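N-(5'-phosphoribosyl)anthranilate isomerase (Pyrococcus furiosus, PDB 4AAJ) catalyses the isomerisation of N-(5-phospho-beta-D-ribosyl)anthranilate to 1-(2-carboxyphenylamino)-1-deoxy-D-ribulose 5-phosphate, the third step from chorismate to tryptophan. Local coordinates at residues L74-T77 against E83-M86; V79-W84 against I107-K112. All coordinates share one frame; numbering follows the deposited sequence.

Contact 1 of 2, residues L74-T77 against E83-M86; sequences LVST and EWAM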
ATOM      1  N   LEU A  74      -5.336  -6.076   3.770  1.00 23.79           N
ATOM      2  CA  LEU A  74      -5.256  -6.026   5.240  1.00 22.92           C
ATOM      3  C   LEU A  74      -3.875  -5.463   5.587  1.00 23.37           C
ATOM      4  O   LEU A  74      -2.858  -6.116   5.352  1.00 24.78           O
ATOM      5  CB  LEU A  74      -5.440  -7.427   5.800  1.00 24.26           C
ATOM      6  CG  LEU A  74      -5.620  -7.587   7.313  1.00 24.83           C
ATOM      7  CD1 LEU A  74      -6.989  -7.032   7.686  1.00 27.49           C
ATOM      8  CD2 LEU A  74      -5.480  -9.058   7.690  1.00 26.36           C
ATOM      9  N   VAL A  75      -3.847  -4.235   6.111  1.00 22.67           N
ATOM     10  CA  VAL A  75      -2.603  -3.467   6.279  1.00 23.09           C
ATOM     11  C   VAL A  75      -2.255  -3.490   7.754  1.00 24.15           C
ATOM     12  O   VAL A  75      -3.097  -3.155   8.577  1.00 25.01           O
ATOM     13  CB  VAL A  75      -2.798  -1.999   5.858  1.00 22.40           C
ATOM     14  CG1 VAL A  75      -1.507  -1.197   5.991  1.00 23.51           C
ATOM     15  CG2 VAL A  75      -3.341  -1.901   4.426  1.00 22.97           C
ATOM     16  N   SER A  76      -1.035  -3.879   8.092  1.00 22.80           N
ATOM     17  CA  SER A  76      -0.664  -3.924   9.502  1.00 22.56           C
ATOM     18  C   SER A  76       0.846  -3.831   9.721  1.00 23.56           C
ATOM     19  O   SER A  76       1.646  -4.157   8.829  1.00 24.71           O
ATOM     20  CB  SER A  76      -1.178  -5.214  10.115  1.00 22.40           C
ATOM     21  OG  SER A  76      -1.029  -5.218  11.537  1.00 26.09           O
ATOM     22  N   THR A  77       1.214  -3.400  10.928  1.00 23.07           N
ATOM     23  CA  THR A  77       2.607  -3.406  11.354  1.00 25.72           C
ATOM     24  C   THR A  77       2.939  -4.671  12.143  1.00 25.67           C
ATOM     25  O   THR A  77       4.044  -4.797  12.670  1.00 27.31           O
ATOM     26  CB  THR A  77       2.905  -2.164  12.216  1.00 24.48           C
ATOM     27  OG1 THR A  77       1.980  -2.123  13.306  1.00 26.97           O
ATOM     28  CG2 THR A  77       2.761  -0.887  11.394  1.00 25.20           C
ATOM     29  N   GLU A  83       0.258 -13.988  14.452  1.00 38.00           N
ATOM     30  CA  GLU A  83      -0.741 -12.923  14.522  1.00 36.18           C
ATOM     31  C   GLU A  83      -1.272 -12.572  13.128  1.00 32.09           C
ATOM     32  O   GLU A  83      -2.440 -12.275  13.001  1.00 30.02           O
ATOM     33  CB  GLU A  83      -0.291 -11.670  15.298  1.00 38.19           C
ATOM     34  CG  GLU A  83       1.027 -11.056  14.871  1.00 42.41           C
ATOM     35  CD  GLU A  83       1.452  -9.883  15.756  1.00 45.41           C
ATOM     36  OE1 GLU A  83       0.615  -9.370  16.539  1.00 47.81           O
ATOM     37  OE2 GLU A  83       2.628  -9.470  15.667  1.00 48.43           O
ATOM     38  N   TRP A  84      -0.414 -12.616  12.114  1.00 33.16           N
ATOM     39  CA  TRP A  84      -0.864 -12.496  10.715  1.00 31.48           C
ATOM     40  C   TRP A  84      -1.860 -13.559  10.327  1.00 32.82           C
ATOM     41  O   TRP A  84      -2.932 -13.247   9.800  1.00 31.61           O
ATOM     42  CB  TRP A  84       0.322 -12.492   9.761  1.00 30.23           C
ATOM     43  CG  TRP A  84       0.841 -11.106   9.520  1.00 29.74           C
ATOM     44  CD1 TRP A  84       2.046 -10.554   9.949  1.00 29.51           C
ATOM     45  CD2 TRP A  84       0.160 -10.038   8.792  1.00 27.71           C
ATOM     46  NE1 TRP A  84       2.161  -9.250   9.538  1.00 28.70           N
ATOM     47  CE2 TRP A  84       1.054  -8.877   8.833  1.00 27.55           C
ATOM     48  CE3 TRP A  84      -1.059  -9.935   8.107  1.00 27.35           C
ATOM     49  CZ2 TRP A  84       0.727  -7.674   8.221  1.00 26.42           C
ATOM     50  CZ3 TRP A  84      -1.370  -8.715   7.495  1.00 26.52           C
ATOM     51  CH2 TRP A  84      -0.506  -7.614   7.553  1.00 24.74           C
ATOM     52  N   ALA A  85      -1.521 -14.816  10.608  1.00 33.59           N
ATOM     53  CA  ALA A  85      -2.397 -15.956  10.306  1.00 35.69           C
ATOM     54  C   ALA A  85      -3.769 -15.745  10.922  1.00 34.16           C
ATOM     55  O   ALA A  85      -4.793 -15.847  10.255  1.00 33.11           O
ATOM     56  CB  ALA A  85      -1.776 -17.251  10.810  1.00 36.80           C
ATOM     57  N   MET A  86      -3.789 -15.408  12.207  1.00 36.20           N
ATOM     58  CA  MET A  86      -5.046 -15.194  12.895  1.00 35.48           C
ATOM     59  C   MET A  86      -5.834 -14.012  12.349  1.00 34.39           C
ATOM     60  O   MET A  86      -7.048 -14.080  12.256  1.00 31.60           O
ATOM     61  CB  MET A  86      -4.824 -15.089  14.412  1.00 39.84           C
ATOM     62  CG  MET A  86      -4.337 -16.390  15.053  1.00 44.91           C
ATOM     63  SD  MET A  86      -5.097 -17.908  14.425  1.00 52.77           S
ATOM     64  CE  MET A  86      -6.788 -17.763  15.014  1.00 53.17           C
TER
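The indole of Trp84 drives its six-membered ring against the end of strand 72-76, and the carbonyl oxygen of Leu74 meets that ring edge-on in the plane, with Leu74 O 3.6 Å from Trp84 CH2. Ser76 comes in obliquely: its CB stands 3.6 Å from both CH2 and CZ2 of Trp84. The methyl CD2 of Leu74 approaches Trp84 CZ3 at 4.1 Å, the two side chains sliding past each other in opposite directions. With chi1 at -171° the hydroxyl of Ser76 extends anti to N, where OG bonds to Val48 O and Met78 N; what it presents to the indole is CB. The pyrrole nitrogen is fixed separately, Trp84 NE1 bonding to Met78 O in the loop before the helix. An alanine here would remove the indole, which would probably open a gap beside Leu74 and Ser76 and leave Met78 O without this donor. The contact is buried and joins strand to helix within the beta-alpha-beta unit 72-76, 81-91, 95-98 of the TIM barrel; Trp84 also touches Ile96 and Val98 of the next strand, while Leu74 reaches Ala87 and Thr91 farther along helix 81-91.

Contact 2 of 2, residues V79-W84 against I107-K112; sequences VGFSEW and IDTLKK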
ATOM      1  N   VAL A  79       4.309  -8.166  13.202  1.00 34.91           N
ATOM      2  CA  VAL A  79       5.560  -8.822  12.856  1.00 37.48           C
ATOM      3  C   VAL A  79       5.376 -10.344  12.798  1.00 37.57           C
ATOM      4  O   VAL A  79       5.938 -11.015  11.933  1.00 39.30           O
ATOM      5  CB  VAL A  79       6.659  -8.500  13.902  1.00 39.59           C
ATOM      6  CG1 VAL A  79       7.951  -9.243  13.573  1.00 42.51           C
ATOM      7  CG2 VAL A  79       6.913  -7.000  13.991  1.00 39.35           C
ATOM      8  N   GLY A  80       4.572 -10.870  13.710  1.00 37.96           N
ATOM      9  CA  GLY A  80       4.513 -12.314  13.961  1.00 39.39           C
ATOM     10  C   GLY A  80       3.731 -13.125  12.946  1.00 40.35           C
ATOM     11  O   GLY A  80       2.594 -12.783  12.594  1.00 36.06           O
ATOM     12  N   PHE A  81       4.353 -14.211  12.485  1.00 39.99           N
ATOM     13  CA  PHE A  81       3.702 -15.159  11.586  1.00 41.80           C
ATOM     14  C   PHE A  81       2.293 -15.494  12.073  1.00 39.89           C
ATOM     15  O   PHE A  81       1.334 -15.429  11.310  1.00 42.95           O
ATOM     16  CB  PHE A  81       4.539 -16.444  11.441  1.00 40.22           C
ATOM     17  CG  PHE A  81       3.783 -17.592  10.831  1.00 41.88           C
ATOM     18  CD1 PHE A  81       3.434 -17.576   9.480  1.00 40.39           C
ATOM     19  CD2 PHE A  81       3.404 -18.688  11.611  1.00 39.88           C
ATOM     20  CE1 PHE A  81       2.718 -18.631   8.924  1.00 41.16           C
ATOM     21  CE2 PHE A  81       2.694 -19.743  11.059  1.00 40.02           C
ATOM     22  CZ  PHE A  81       2.346 -19.712   9.718  1.00 39.37           C
ATOM     23  N   SER A  82       2.170 -15.849  13.344  1.00 42.17           N
ATOM     24  CA  SER A  82       0.881 -16.302  13.870  1.00 41.36           C
ATOM     25  C   SER A  82      -0.163 -15.216  14.144  1.00 39.66           C
ATOM     26  O   SER A  82      -1.365 -15.483  14.060  1.00 37.91           O
ATOM     27  CB  SER A  82       1.070 -17.223  15.074  1.00 44.97           C
ATOM     28  OG  SER A  82       1.797 -18.369  14.670  1.00 46.60           O
ATOM     29  N   GLU A  83       0.258 -13.988  14.452  1.00 38.00           N
ATOM     30  CA  GLU A  83      -0.741 -12.923  14.522  1.00 36.18           C
ATOM     31  C   GLU A  83      -1.272 -12.572  13.128  1.00 32.09           C
ATOM     32  O   GLU A  83      -2.440 -12.275  13.001  1.00 30.02           O
ATOM     33  CB  GLU A  83      -0.291 -11.670  15.298  1.00 38.19           C
ATOM     34  CG  GLU A  83       1.027 -11.056  14.871  1.00 42.41           C
ATOM     35  CD  GLU A  83       1.452  -9.883  15.756  1.00 45.41           C
ATOM     36  OE1 GLU A  83       0.615  -9.370  16.539  1.00 47.81           O
ATOM     37  OE2 GLU A  83       2.628  -9.470  15.667  1.00 48.43           O
ATOM     38  N   TRP A  84      -0.414 -12.616  12.114  1.00 33.16           N
ATOM     39  CA  TRP A  84      -0.864 -12.496  10.715  1.00 31.48           C
ATOM     40  C   TRP A  84      -1.860 -13.559  10.327  1.00 32.82           C
ATOM     41  O   TRP A  84      -2.932 -13.247   9.800  1.00 31.61           O
ATOM     42  CB  TRP A  84       0.322 -12.492   9.761  1.00 30.23           C
ATOM     43  CG  TRP A  84       0.841 -11.106   9.520  1.00 29.74           C
ATOM     44  CD1 TRP A  84       2.046 -10.554   9.949  1.00 29.51           C
ATOM     45  CD2 TRP A  84       0.160 -10.038   8.792  1.00 27.71           C
ATOM     46  NE1 TRP A  84       2.161  -9.250   9.538  1.00 28.70           N
ATOM     47  CE2 TRP A  84       1.054  -8.877   8.833  1.00 27.55           C
ATOM     48  CE3 TRP A  84      -1.059  -9.935   8.107  1.00 27.35           C
ATOM     49  CZ2 TRP A  84       0.727  -7.674   8.221  1.00 26.42           C
ATOM     50  CZ3 TRP A  84      -1.370  -8.715   7.495  1.00 26.52           C
ATOM     51  CH2 TRP A  84      -0.506  -7.614   7.553  1.00 24.74           C
ATOM     52  N   ILE A 107       6.557 -14.430   5.571  1.00 36.26           N
ATOM     53  CA  ILE A 107       5.862 -14.019   4.362  1.00 36.16           C
ATOM     54  C   ILE A 107       5.637 -15.217   3.434  1.00 38.07           C
ATOM     55  O   ILE A 107       4.538 -15.411   2.905  1.00 35.99           O
ATOM     56  CB  ILE A 107       6.614 -12.869   3.654  1.00 38.25           C
ATOM     57  CG1 ILE A 107       6.379 -11.557   4.422  1.00 38.58           C
ATOM     58  CG2 ILE A 107       6.206 -12.778   2.190  1.00 36.69           C
ATOM     59  CD1 ILE A 107       7.311 -10.426   4.041  1.00 41.50           C
ATOM     60  N   ASP A 108       6.670 -16.036   3.263  1.00 39.08           N
ATOM     61  CA  ASP A 108       6.570 -17.187   2.380  1.00 39.94           C
ATOM     62  C   ASP A 108       5.535 -18.198   2.868  1.00 37.37           C
ATOM     63  O   ASP A 108       4.755 -18.724   2.066  1.00 40.19           O
ATOM     64  CB  ASP A 108       7.933 -17.855   2.188  1.00 44.15           C
ATOM     65  CG  ASP A 108       7.983 -18.716   0.938  1.00 50.57           C
ATOM     66  OD1 ASP A 108       7.432 -18.298  -0.109  1.00 53.50           O
ATOM     67  OD2 ASP A 108       8.569 -19.816   1.005  1.00 54.46           O
ATOM     68  N   THR A 109       5.523 -18.465   4.170  1.00 36.20           N
ATOM     69  CA  THR A 109       4.572 -19.415   4.755  1.00 35.67           C
ATOM     70  C   THR A 109       3.121 -18.910   4.723  1.00 35.23           C
ATOM     71  O   THR A 109       2.196 -19.693   4.505  1.00 34.98           O
ATOM     72  CB  THR A 109       4.986 -19.836   6.184  1.00 35.93           C
ATOM     73  OG1 THR A 109       6.349 -20.275   6.171  1.00 39.85           O
ATOM     74  CG2 THR A 109       4.099 -20.967   6.696  1.00 39.26           C
ATOM     75  N   LEU A 110       2.918 -17.605   4.928  1.00 33.92           N
ATOM     76  CA  LEU A 110       1.588 -17.020   4.772  1.00 32.97           C
ATOM     77  C   LEU A 110       1.046 -17.198   3.349  1.00 33.34           C
ATOM     78  O   LEU A 110      -0.129 -17.511   3.175  1.00 33.47           O
ATOM     79  CB  LEU A 110       1.560 -15.536   5.169  1.00 33.30           C
ATOM     80  CG  LEU A 110       1.862 -15.189   6.628  1.00 32.31           C
ATOM     81  CD1 LEU A 110       2.004 -13.680   6.755  1.00 32.18           C
ATOM     82  CD2 LEU A 110       0.796 -15.716   7.572  1.00 30.79           C
ATOM     83  N   LYS A 111       1.905 -17.013   2.350  1.00 35.47           N
ATOM     84  CA  LYS A 111       1.510 -17.231   0.949  1.00 39.66           C
ATOM     85  C   LYS A 111       1.068 -18.664   0.687  1.00 40.84           C
ATOM     86  O   LYS A 111       0.034 -18.887   0.071  1.00 41.03           O
ATOM     87  CB  LYS A 111       2.641 -16.856  -0.007  1.00 39.97           C
ATOM     88  CG  LYS A 111       2.846 -15.361  -0.167  1.00 41.43           C
ATOM     89  CD  LYS A 111       4.067 -15.012  -1.017  1.00 43.88           C
ATOM     90  CE  LYS A 111       4.019 -15.614  -2.418  1.00 47.51           C
ATOM     91  NZ  LYS A 111       2.865 -15.161  -3.247  1.00 48.12           N
ATOM     92  N   LYS A 112       1.844 -19.628   1.176  1.00 44.03           N
ATOM     93  CA  LYS A 112       1.567 -21.045   0.919  1.00 46.43           C
ATOM     94  C   LYS A 112       0.312 -21.507   1.640  1.00 44.60           C
ATOM     95  O   LYS A 112      -0.594 -22.064   1.015  1.00 45.34           O
ATOM     96  CB  LYS A 112       2.761 -21.930   1.297  1.00 48.04           C
ATOM     97  CG  LYS A 112       4.067 -21.575   0.598  1.00 55.44           C
ATOM     98  CD  LYS A 112       3.922 -21.518  -0.919  1.00 58.67           C
ATOM     99  CE  LYS A 112       5.133 -20.863  -1.573  1.00 60.54           C
ATOM    100  NZ  LYS A 112       6.413 -21.541  -1.221  1.00 63.59           N
TER
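With CG anti to the backbone N (chi1 165°), the ring of Phe81 swings from the first turn of helix 81-91 toward helix 104-114, where it meets Thr109 and Leu110. Leu110 sets its CG anti to the carbonyl carbon (chi1 -64°), which carries its two methyls back toward Phe81 and Trp84. The branches divide the work. Leu110 CD2 lies obliquely to the phenyl ring, 3.7 Å from both CE1 and CD1 of Phe81, as the two side chains run past each other in opposite senses. Leu110 CD1 presses on the stem of the tryptophan, 3.6 Å from Trp84 CB, and the side chains cross at about a right angle. Thr109 turns its methyl to the outer part of the phenyl ring, CG2 standing 3.5 Å from Phe81 CE1, while its hydroxyl is bonded to Gln105 O in its own helix. The contact is thus apolar; polar bonds hold each side locally. Glu83 folds back over the helix start, where its OE2 accepts Gly80 N at 3.1 Å through the anti lone pair and Val79 N at 3.3 Å from above the carboxylate plane, Gly80 being the N-cap residue. Within helix 104-114, Lys112 NZ forms a salt bridge one turn back to Asp108 OD2 at 3.5 Å. Two consecutive outer helices of the barrel meet here, partly buried: Phe81 also touches Thr106 and Glu113 of helix 104-114, and underneath, Leu110 rests on Ile96 of strand 95-98.

How the contacts relate
From the N terminus, strand 72-76 runs into a short loop and then helix 81-91, and contact 1 closes this small loop, with five residues between its segments. Contact 2 starts within that span, at Val79, and closes a longer loop that passes through the rest of helix 81-91 and strand 95-98 before reaching helix 104-114. The two loops therefore overlap without either enclosing the other. Glu83 and Trp84 belong to both, and the contact centres lie about 8 Å apart, with Ala85 N 3.9 Å from Leu110 CD2. Together they tie a barrel strand to its following helix, and that helix to the next one around the outside.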